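Local coordinates for methyltransferase-like protein 5 (Pyrococcus horikoshii, PDB 1WY7) that probably acts as an S-adenosylmethionine-dependent methyltransferase on RNA, and binds S-adenosyl-L-homocysteine in a Rossmann-like methyltransferase fold, at residues A[28-33]-A[117-122]; A[53-58]-A[62-67]; A[66-71]-A[93-98]. All coordinates share one frame; numbering follows the deposited sequence.

Contact 1. Residues A[28-33]-A[117-122]. With SAH (S-adenosyl-L-homocysteine), chain E.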
loop_
_atom_site.group_PDB
_atom_site.type_symbol
_atom_site.label_atom_id
_atom_site.label_comp_id
_atom_site.label_asym_id
_atom_site.label_seq_id
_atom_site.Cartn_x
_atom_site.Cartn_y
_atom_site.Cartn_z
ATOM N N TYR A 28 -6.495 -3.462 -8.551
ATOM C CA TYR A 28 -7.545 -2.460 -8.422
ATOM C C TYR A 28 -6.845 -1.310 -7.698
ATOM O O TYR A 28 -6.079 -1.530 -6.762
ATOM C CB TYR A 28 -8.745 -2.993 -7.610
ATOM C CG TYR A 28 -8.442 -3.313 -6.160
ATOM C CD1 TYR A 28 -8.374 -2.301 -5.198
ATOM C CD2 TYR A 28 -8.163 -4.621 -5.755
ATOM C CE1 TYR A 28 -8.026 -2.578 -3.876
ATOM C CE2 TYR A 28 -7.814 -4.905 -4.433
ATOM C CZ TYR A 28 -7.741 -3.876 -3.504
ATOM O OH TYR A 28 -7.320 -4.139 -2.220
ATOM N N ARG A 29 -7.073 -0.087 -8.149
ATOM C CA ARG A 29 -6.439 1.070 -7.524
ATOM C C ARG A 29 -6.920 1.204 -6.082
ATOM O O ARG A 29 -8.084 0.930 -5.789
ATOM C CB ARG A 29 -6.803 2.335 -8.299
ATOM C CG ARG A 29 -8.310 2.560 -8.362
ATOM C CD ARG A 29 -8.639 3.868 -9.026
ATOM N NE ARG A 29 -7.925 4.966 -8.388
ATOM C CZ ARG A 29 -7.998 6.231 -8.787
ATOM N NH1 ARG A 29 -7.309 7.166 -8.152
ATOM N NH2 ARG A 29 -8.768 6.560 -9.816
ATOM N N THR A 30 -6.035 1.622 -5.181
ATOM C CA THR A 30 -6.441 1.785 -3.785
ATOM C C THR A 30 -7.478 2.903 -3.728
ATOM O O THR A 30 -7.197 4.027 -4.134
ATOM C CB THR A 30 -5.262 2.185 -2.866
ATOM O OG1 THR A 30 -4.187 1.244 -3.006
ATOM C CG2 THR A 30 -5.719 2.196 -1.409
ATOM N N PRO A 31 -8.691 2.607 -3.237
ATOM C CA PRO A 31 -9.730 3.640 -3.158
ATOM C C PRO A 31 -9.237 4.865 -2.376
ATOM O O PRO A 31 -8.527 4.736 -1.376
ATOM C CB PRO A 31 -10.882 2.909 -2.468
ATOM C CG PRO A 31 -10.720 1.502 -2.974
ATOM C CD PRO A 31 -9.220 1.295 -2.826
ATOM N N GLY A 32 -9.612 6.049 -2.843
ATOM C CA GLY A 32 -9.179 7.279 -2.195
ATOM C C GLY A 32 -9.410 7.381 -0.697
ATOM O O GLY A 32 -8.562 7.868 0.038
ATOM N N ASN A 33 -10.559 6.923 -0.229
ATOM C CA ASN A 33 -10.848 7.012 1.196
ATOM C C ASN A 33 -9.895 6.169 2.036
ATOM O O ASN A 33 -9.298 6.665 2.993
ATOM C CB ASN A 33 -12.305 6.620 1.479
ATOM C CG ASN A 33 -12.551 5.122 1.383
ATOM O OD1 ASN A 33 -12.250 4.484 0.365
ATOM N ND2 ASN A 33 -13.118 4.550 2.451
ATOM N N ILE A 117 4.566 1.227 2.970
ATOM C CA ILE A 117 3.128 1.423 2.891
ATOM C C ILE A 117 2.717 0.473 1.781
ATOM O O ILE A 117 3.448 0.317 0.799
ATOM C CB ILE A 117 2.740 2.870 2.528
ATOM C CG1 ILE A 117 3.311 3.256 1.158
ATOM C CG2 ILE A 117 3.229 3.807 3.628
ATOM C CD1 ILE A 117 3.019 4.715 0.753
HETATM N N MSE A 118 1.578 -0.190 1.940
HETATM C CA MSE A 118 1.145 -1.116 0.916
HETATM C C MSE A 118 -0.316 -1.531 0.995
HETATM O O MSE A 118 -0.914 -1.587 2.073
HETATM C CB MSE A 118 2.037 -2.384 0.932
HETATM C CG MSE A 118 2.072 -3.171 2.257
HETATM SE SE MSE A 118 3.191 -4.617 2.192
HETATM C CE MSE A 118 2.745 -5.442 3.672
ATOM N N ASN A 119 -0.868 -1.804 -0.181
ATOM C CA ASN A 119 -2.229 -2.298 -0.365
ATOM C C ASN A 119 -1.920 -3.582 -1.138
ATOM O O ASN A 119 -2.143 -3.656 -2.345
ATOM C CB ASN A 119 -3.038 -1.330 -1.244
ATOM C CG ASN A 119 -4.463 -1.802 -1.493
ATOM O OD1 ASN A 119 -5.208 -1.173 -2.240
ATOM N ND2 ASN A 119 -4.849 -2.906 -0.869
ATOM N N PRO A 120 -1.376 -4.601 -0.449
ATOM C CA PRO A 120 -1.023 -5.875 -1.084
ATOM C C PRO A 120 -2.218 -6.733 -1.437
ATOM O O PRO A 120 -3.319 -6.488 -0.966
ATOM C CB PRO A 120 -0.128 -6.532 -0.033
ATOM C CG PRO A 120 -0.802 -6.120 1.255
ATOM C CD PRO A 120 -1.141 -4.655 1.010
ATOM N N PRO A 121 -2.020 -7.740 -2.300
ATOM C CA PRO A 121 -3.153 -8.600 -2.652
ATOM C C PRO A 121 -3.588 -9.306 -1.375
ATOM O O PRO A 121 -2.746 -9.646 -0.544
ATOM C CB PRO A 121 -2.557 -9.563 -3.687
ATOM C CG PRO A 121 -1.102 -9.557 -3.383
ATOM C CD PRO A 121 -0.819 -8.112 -3.063
ATOM N N PHE A 122 -4.890 -9.503 -1.207
ATOM C CA PHE A 122 -5.388 -10.162 -0.011
ATOM C C PHE A 122 -5.150 -11.676 -0.054
ATOM O O PHE A 122 -5.195 -12.353 0.973
ATOM C CB PHE A 122 -6.868 -9.825 0.186
ATOM C CG PHE A 122 -7.133 -8.343 0.315
ATOM C CD1 PHE A 122 -6.280 -7.537 1.066
ATOM C CD2 PHE A 122 -8.231 -7.755 -0.309
ATOM C CE1 PHE A 122 -6.513 -6.168 1.195
ATOM C CE2 PHE A 122 -8.472 -6.387 -0.183
ATOM C CZ PHE A 122 -7.610 -5.595 0.570
HETATM N N SAH E . -3.321 0.683 -7.413
HETATM C CA SAH E . -3.049 0.329 -6.005
HETATM C CB SAH E . -2.351 -1.040 -6.005
HETATM C CG SAH E . -3.435 -2.054 -5.917
HETATM S SD SAH E . -3.151 -3.834 -5.946
HETATM C C SAH E . -2.253 1.462 -5.416
HETATM O O SAH E . -2.307 2.594 -5.990
HETATM O OXT SAH E . -1.583 1.147 -4.376
HETATM C "C5'" SAH E . -1.425 -4.088 -5.593
HETATM C "C4'" SAH E . -0.456 -4.411 -6.741
HETATM O "O4'" SAH E . 0.326 -5.579 -6.389
HETATM C "C3'" SAH E . -1.083 -4.834 -8.071
HETATM O "O3'" SAH E . -0.953 -3.660 -8.898
HETATM C "C2'" SAH E . -0.192 -5.956 -8.629
HETATM O "O2'" SAH E . 0.251 -5.951 -9.967
HETATM C "C1'" SAH E . 0.927 -6.042 -7.576
HETATM N N9 SAH E . 1.440 -7.384 -7.346
HETATM C C8 SAH E . 0.786 -8.602 -7.281
HETATM N N7 SAH E . 1.576 -9.617 -7.036
HETATM C C5 SAH E . 2.839 -9.045 -6.930
HETATM C C6 SAH E . 4.132 -9.573 -6.662
HETATM N N6 SAH E . 4.335 -10.891 -6.443
HETATM N N1 SAH E . 5.218 -8.731 -6.623
HETATM C C2 SAH E . 5.010 -7.410 -6.834
HETATM N N3 SAH E . 3.836 -6.787 -7.092
HETATM C C4 SAH E . 2.773 -7.668 -7.124
HETATM O O HOH W 1 -5.702 -6.331 -2.314
#

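Contact 2. Residues A[53-58]-A[62-67]. With SAH (S-adenosyl-L-homocysteine), chain E.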
loop_
_atom_site.group_PDB
_atom_site.type_symbol
_atom_site.label_atom_id
_atom_site.label_comp_id
_atom_site.label_asym_id
_atom_site.label_seq_id
_atom_site.Cartn_x
_atom_site.Cartn_y
_atom_site.Cartn_z
ATOM N N VAL A 53 10.328 6.088 1.646
ATOM C CA VAL A 53 9.205 5.156 1.659
ATOM C C VAL A 53 9.158 4.147 0.525
ATOM O O VAL A 53 9.390 4.487 -0.636
ATOM C CB VAL A 53 7.847 5.922 1.640
ATOM C CG1 VAL A 53 6.683 4.929 1.689
ATOM C CG2 VAL A 53 7.783 6.903 2.806
ATOM N N ALA A 54 8.837 2.904 0.873
ATOM C CA ALA A 54 8.700 1.859 -0.128
ATOM C C ALA A 54 7.211 1.559 -0.248
ATOM O O ALA A 54 6.526 1.360 0.761
ATOM C CB ALA A 54 9.473 0.597 0.296
ATOM N N ASP A 55 6.711 1.555 -1.480
ATOM C CA ASP A 55 5.307 1.262 -1.760
ATOM C C ASP A 55 5.302 -0.117 -2.440
ATOM O O ASP A 55 5.574 -0.226 -3.634
ATOM C CB ASP A 55 4.740 2.346 -2.692
ATOM C CG ASP A 55 3.276 2.149 -3.015
ATOM O OD1 ASP A 55 2.713 2.987 -3.773
ATOM O OD2 ASP A 55 2.672 1.162 -2.516
ATOM N N LEU A 56 5.010 -1.161 -1.670
ATOM C CA LEU A 56 5.000 -2.526 -2.202
ATOM C C LEU A 56 3.686 -2.816 -2.912
ATOM O O LEU A 56 2.601 -2.650 -2.333
ATOM C CB LEU A 56 5.265 -3.523 -1.062
ATOM C CG LEU A 56 6.741 -3.784 -0.698
ATOM C CD1 LEU A 56 7.585 -2.542 -0.858
ATOM C CD2 LEU A 56 6.834 -4.320 0.723
ATOM N N GLY A 57 3.795 -3.255 -4.169
ATOM C CA GLY A 57 2.622 -3.505 -4.987
ATOM C C GLY A 57 2.058 -2.138 -5.346
ATOM O O GLY A 57 0.850 -1.905 -5.262
ATOM N N ALA A 58 2.948 -1.237 -5.757
ATOM C CA ALA A 58 2.590 0.150 -6.089
ATOM C C ALA A 58 1.469 0.348 -7.108
ATOM O O ALA A 58 0.774 1.372 -7.084
ATOM C CB ALA A 58 3.843 0.920 -6.531
ATOM N N VAL A 62 -1.255 5.196 -6.340
ATOM C CA VAL A 62 -2.090 6.024 -5.458
ATOM C C VAL A 62 -1.398 6.313 -4.124
ATOM O O VAL A 62 -1.299 7.474 -3.712
ATOM C CB VAL A 62 -3.454 5.355 -5.153
ATOM C CG1 VAL A 62 -4.195 6.154 -4.099
ATOM C CG2 VAL A 62 -4.292 5.257 -6.422
ATOM N N LEU A 63 -0.922 5.263 -3.452
ATOM C CA LEU A 63 -0.251 5.429 -2.168
ATOM C C LEU A 63 1.044 6.220 -2.309
ATOM O O LEU A 63 1.371 7.054 -1.462
ATOM C CB LEU A 63 0.046 4.063 -1.532
ATOM C CG LEU A 63 -1.171 3.238 -1.111
ATOM C CD1 LEU A 63 -0.700 1.991 -0.389
ATOM C CD2 LEU A 63 -2.076 4.074 -0.177
ATOM N N SER A 64 1.772 5.952 -3.386
ATOM C CA SER A 64 3.034 6.631 -3.653
ATOM C C SER A 64 2.814 8.124 -3.845
ATOM O O SER A 64 3.542 8.949 -3.288
ATOM C CB SER A 64 3.669 6.066 -4.923
ATOM O OG SER A 64 4.065 4.725 -4.742
ATOM N N TYR A 65 1.816 8.454 -4.658
ATOM C CA TYR A 65 1.481 9.847 -4.946
ATOM C C TYR A 65 1.130 10.586 -3.646
ATOM O O TYR A 65 1.652 11.680 -3.378
ATOM C CB TYR A 65 0.310 9.894 -5.936
ATOM C CG TYR A 65 -0.067 11.279 -6.408
ATOM C CD1 TYR A 65 -1.010 12.040 -5.721
ATOM C CD2 TYR A 65 0.504 11.819 -7.553
ATOM C CE1 TYR A 65 -1.379 13.304 -6.169
ATOM C CE2 TYR A 65 0.146 13.078 -8.011
ATOM C CZ TYR A 65 -0.798 13.815 -7.315
ATOM O OH TYR A 65 -1.182 15.051 -7.777
ATOM N N GLY A 66 0.263 9.972 -2.841
ATOM C CA GLY A 66 -0.142 10.562 -1.579
ATOM C C GLY A 66 1.039 10.814 -0.659
ATOM O O GLY A 66 1.128 11.874 -0.018
ATOM N N ALA A 67 1.949 9.846 -0.591
ATOM C CA ALA A 67 3.129 9.966 0.256
ATOM C C ALA A 67 3.978 11.144 -0.201
ATOM O O ALA A 67 4.413 11.956 0.620
ATOM C CB ALA A 67 3.958 8.678 0.214
HETATM N N SAH E . -3.321 0.683 -7.413
HETATM C CA SAH E . -3.049 0.329 -6.005
HETATM C CB SAH E . -2.351 -1.040 -6.005
HETATM C CG SAH E . -3.435 -2.054 -5.917
HETATM S SD SAH E . -3.151 -3.834 -5.946
HETATM C C SAH E . -2.253 1.462 -5.416
HETATM O O SAH E . -2.307 2.594 -5.990
HETATM O OXT SAH E . -1.583 1.147 -4.376
HETATM C "C5'" SAH E . -1.425 -4.088 -5.593
HETATM C "C4'" SAH E . -0.456 -4.411 -6.741
HETATM O "O4'" SAH E . 0.326 -5.579 -6.389
HETATM C "C3'" SAH E . -1.083 -4.834 -8.071
HETATM O "O3'" SAH E . -0.953 -3.660 -8.898
HETATM C "C2'" SAH E . -0.192 -5.956 -8.629
HETATM O "O2'" SAH E . 0.251 -5.951 -9.967
HETATM C "C1'" SAH E . 0.927 -6.042 -7.576
HETATM N N9 SAH E . 1.440 -7.384 -7.346
HETATM C C8 SAH E . 0.786 -8.602 -7.281
HETATM N N7 SAH E . 1.576 -9.617 -7.036
HETATM C C5 SAH E . 2.839 -9.045 -6.930
HETATM C C6 SAH E . 4.132 -9.573 -6.662
HETATM N N6 SAH E . 4.335 -10.891 -6.443
HETATM N N1 SAH E . 5.218 -8.731 -6.623
HETATM C C2 SAH E . 5.010 -7.410 -6.834
HETATM N N3 SAH E . 3.836 -6.787 -7.092
HETATM C C4 SAH E . 2.773 -7.668 -7.124
HETATM O O HOH W 2 0.342 2.805 -4.786
#

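Contact 3. Residues A[66-71]-A[93-98]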
loop_
_atom_site.group_PDB
_atom_site.type_symbol
_atom_site.label_atom_id
_atom_site.label_comp_id
_atom_site.label_asym_id
_atom_site.label_seq_id
_atom_site.Cartn_x
_atom_site.Cartn_y
_atom_site.Cartn_z
ATOM N N GLY A 66 0.263 9.972 -2.841
ATOM C CA GLY A 66 -0.142 10.562 -1.579
ATOM C C GLY A 66 1.039 10.814 -0.659
ATOM O O GLY A 66 1.128 11.874 -0.018
ATOM N N ALA A 67 1.949 9.846 -0.591
ATOM C CA ALA A 67 3.129 9.966 0.256
ATOM C C ALA A 67 3.978 11.144 -0.201
ATOM O O ALA A 67 4.413 11.956 0.620
ATOM C CB ALA A 67 3.958 8.678 0.214
ATOM N N LEU A 68 4.228 11.226 -1.508
ATOM C CA LEU A 68 5.016 12.319 -2.061
ATOM C C LEU A 68 4.295 13.626 -1.749
ATOM O O LEU A 68 4.904 14.608 -1.327
ATOM C CB LEU A 68 5.165 12.194 -3.581
ATOM C CG LEU A 68 6.304 11.404 -4.237
ATOM C CD1 LEU A 68 7.631 11.662 -3.533
ATOM C CD2 LEU A 68 5.967 9.959 -4.203
ATOM N N LEU A 69 2.986 13.620 -1.970
ATOM C CA LEU A 69 2.142 14.781 -1.722
ATOM C C LEU A 69 2.277 15.213 -0.259
ATOM O O LEU A 69 2.261 16.406 0.057
ATOM C CB LEU A 69 0.685 14.410 -2.029
ATOM C CG LEU A 69 -0.342 15.491 -2.349
ATOM C CD1 LEU A 69 -0.541 16.377 -1.138
ATOM C CD2 LEU A 69 0.123 16.296 -3.559
ATOM N N LEU A 70 2.419 14.239 0.635
ATOM C CA LEU A 70 2.541 14.545 2.050
ATOM C C LEU A 70 3.971 14.784 2.527
ATOM O O LEU A 70 4.223 14.829 3.720
ATOM C CB LEU A 70 1.871 13.451 2.883
ATOM C CG LEU A 70 0.380 13.619 3.223
ATOM C CD1 LEU A 70 -0.385 14.166 2.057
ATOM C CD2 LEU A 70 -0.190 12.286 3.658
ATOM N N GLY A 71 4.910 14.925 1.597
ATOM C CA GLY A 71 6.279 15.224 1.985
ATOM C C GLY A 71 7.314 14.127 2.097
ATOM O O GLY A 71 8.359 14.336 2.724
ATOM N N GLY A 93 4.098 11.988 -12.404
ATOM C CA GLY A 93 4.808 12.946 -13.236
ATOM C C GLY A 93 5.266 14.226 -12.555
ATOM O O GLY A 93 6.348 14.707 -12.834
ATOM N N GLU A 94 4.460 14.775 -11.657
ATOM C CA GLU A 94 4.830 16.014 -10.987
ATOM C C GLU A 94 5.880 15.860 -9.884
ATOM O O GLU A 94 6.336 16.848 -9.309
ATOM C CB GLU A 94 3.572 16.683 -10.442
ATOM C CG GLU A 94 2.627 15.711 -9.778
ATOM C CD GLU A 94 1.285 16.327 -9.451
ATOM O OE1 GLU A 94 1.249 17.289 -8.650
ATOM O OE2 GLU A 94 0.267 15.845 -9.996
ATOM N N PHE A 95 6.273 14.626 -9.588
ATOM C CA PHE A 95 7.283 14.406 -8.565
ATOM C C PHE A 95 8.518 13.790 -9.188
ATOM O O PHE A 95 9.283 13.088 -8.527
ATOM C CB PHE A 95 6.739 13.500 -7.461
ATOM C CG PHE A 95 5.640 14.120 -6.671
ATOM C CD1 PHE A 95 4.320 13.769 -6.903
ATOM C CD2 PHE A 95 5.923 15.077 -5.709
ATOM C CE1 PHE A 95 3.279 14.367 -6.182
ATOM C CE2 PHE A 95 4.894 15.686 -4.982
ATOM C CZ PHE A 95 3.570 15.326 -5.223
ATOM N N LYS A 96 8.722 14.066 -10.468
ATOM C CA LYS A 96 9.867 13.513 -11.164
ATOM C C LYS A 96 11.160 13.676 -10.396
ATOM O O LYS A 96 11.453 14.728 -9.834
ATOM C CB LYS A 96 9.998 14.086 -12.575
ATOM C CG LYS A 96 9.075 13.395 -13.568
ATOM C CD LYS A 96 9.213 13.940 -14.983
ATOM C CE LYS A 96 8.156 13.325 -15.896
ATOM N NZ LYS A 96 8.220 13.846 -17.292
ATOM N N GLY A 97 11.923 12.593 -10.357
ATOM C CA GLY A 97 13.181 12.597 -9.641
ATOM C C GLY A 97 13.060 12.271 -8.163
ATOM O O GLY A 97 14.068 12.077 -7.496
ATOM N N LYS A 98 11.837 12.204 -7.643
ATOM C CA LYS A 98 11.637 11.903 -6.226
ATOM C C LYS A 98 11.167 10.460 -5.977
ATOM O O LYS A 98 10.982 10.047 -4.830
ATOM C CB LYS A 98 10.636 12.898 -5.610
ATOM C CG LYS A 98 11.176 14.323 -5.485
ATOM C CD LYS A 98 10.141 15.308 -4.934
ATOM C CE LYS A 98 9.687 14.972 -3.506
ATOM N NZ LYS A 98 10.783 15.024 -2.484
#

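Contact 1. Residues A[28-33]-A[117-122]
N119 holds T30 and Y28 at opposite ends of its side-chain amide, and it opens the N-P-P-F sequence (N119 to F122), of the kind found in N6-adenine and other amino-group methyltransferases, that follows strand 115-118. T30 OG1 donates to N119 OD1 over 2.7 Å, in the carbonyl plane and on a lone pair, with a C=O...donor angle of 113°. At the other end N119 ND2 donates to Y28 OH across 3.1 Å, the tyrosine oxygen lying tilted from the amide plane. The tyrosine ring and the amide are turned 66° against each other. With CG anti to the backbone N (chi1 179°), the asparagine reaches from the strand end toward the loop before helix 32-44, and its two bonds fix how the amide is rotated. Replacing N119 by an alanine removes both amide ends and would probably leave T30 OG1 without its acceptor and the Y28 ring freer to swing.

The bound S-adenosyl-L-homocysteine lies beside this pair: T30 OG1 is 2.9 Å from its OXT, and N119 O is 3.4 Å from its C5'. In related enzymes the motif faces the amino group to be methylated, and a comparable role here is plausible. Further out, P120 and P121 pack on F133 of helix 131-140, and F122 N is bonded to E26. Y28 OH touches F122 CZ at 3.2 Å and donates to a water, which in turn donates to P120 O. That water sits over the centre of one face of the F122 ring, 3.3 Å above its plane.

Contact 2. Residues A[53-58]-A[62-67]
The carboxylate of D55 is met at OD1 by S64 OG, while L63 CB stands off to one side of its plane, 3.6 Å from OD1, with the two side chains crossing at about a right angle. S64 OG donates to OD1; the modelled separation of 2.4 Å is very short and its exact value doubtful. S64 N lies 3.1 Å from the same oxygen. The aspartate gets there by extending its CG anti to the backbone N (chi1 -179°), from the end of strand 52-56 toward the first turn of helix 62-69.

Strand, glycine-rich turn and helix form the first beta-alpha unit of the Rossmann-like fold, the glycine-rich signature region where this superfamily holds its cofactor. G57 has a positive phi and its O is 3.2 Å from SAH C5'; a CB there would run into the ribose O4'. V62 N donates to SAH O over 2.8 Å, with an N-H...acceptor angle of 140°. A water accepts from L63 N and reaches both D55 OD1 and SAH OXT, at 2.6 Å from the latter. S64 also packs on V75 and C77 of strand 74-79.

Two carboxylates thus share one water at the amino end of a helix, whose first-turn N-H groups, V62 N on the ligand carboxylate and L63 N on the water, together with the helix dipole would probably ease the gathering of negative charge and help orient the amino-acid end of the ligand.

Contact 3. Residues A[66-71]-A[93-98]
K98 lays its CB and CE against L68 CD1 and ends at NZ, which is gripped by two backbone carbonyls: K73 O, and more weakly A72 O. The chain folds back to reach them through successive bends at chi3 (63°) and chi4 (62°), and L68 CD1 lies 3.9 Å from CE along the way. Those carbonyls belong to the link that follows helix 62-69, which closes in a Schellman motif with G71 as its C-prime residue, and G71 N is bonded to L68 O at 2.9 Å. On the other side of the contact a type II beta turn from F95 to K98, closed by K98 N to F95 O at 2.8 Å, leads into edge strand 99-103 of the Rossmann-like sheet.

Between the helix end and this turn the contact is apolar, with no hydrogen bond across it. L68 CB forms a CH-pi contact with F95, 3.5 Å from the ring centroid and only 5° off the normal, almost directly over the middle of one face. The two side chains run alongside each other in opposite senses, and L68 CG also meets F95 CG at 3.7 Å. Further inward L68 packs on V75 of strand 74-79, and one turn back along the helix Y65 OH is bonded to E94 OE2. At the edge of the F95 ring, in its plane, L69 CD2 approaches CZ to 3.9 Å.

Overall arrangement
Contacts 1 and 2 lie on neighbouring strands of one sheet, 115-118 and 52-56, with centres about 9 Å apart, and both border S-adenosyl-L-homocysteine. Backbone bonds join them directly, I117 N to A54 O at 3.0 Å being the shorter. Q27, E79, D105 and V106 also hydrogen-bond the ligand. Contact 3 uses the far end of helix 62-69, whose first turn serves contact 2; their centres are about 10 Å apart, and they share G66 and A67. Contact 3 lies away from the pocket, the side chain of L68 being about 11 Å from the ligand, and its centre is about 18 Å from that of contact 1.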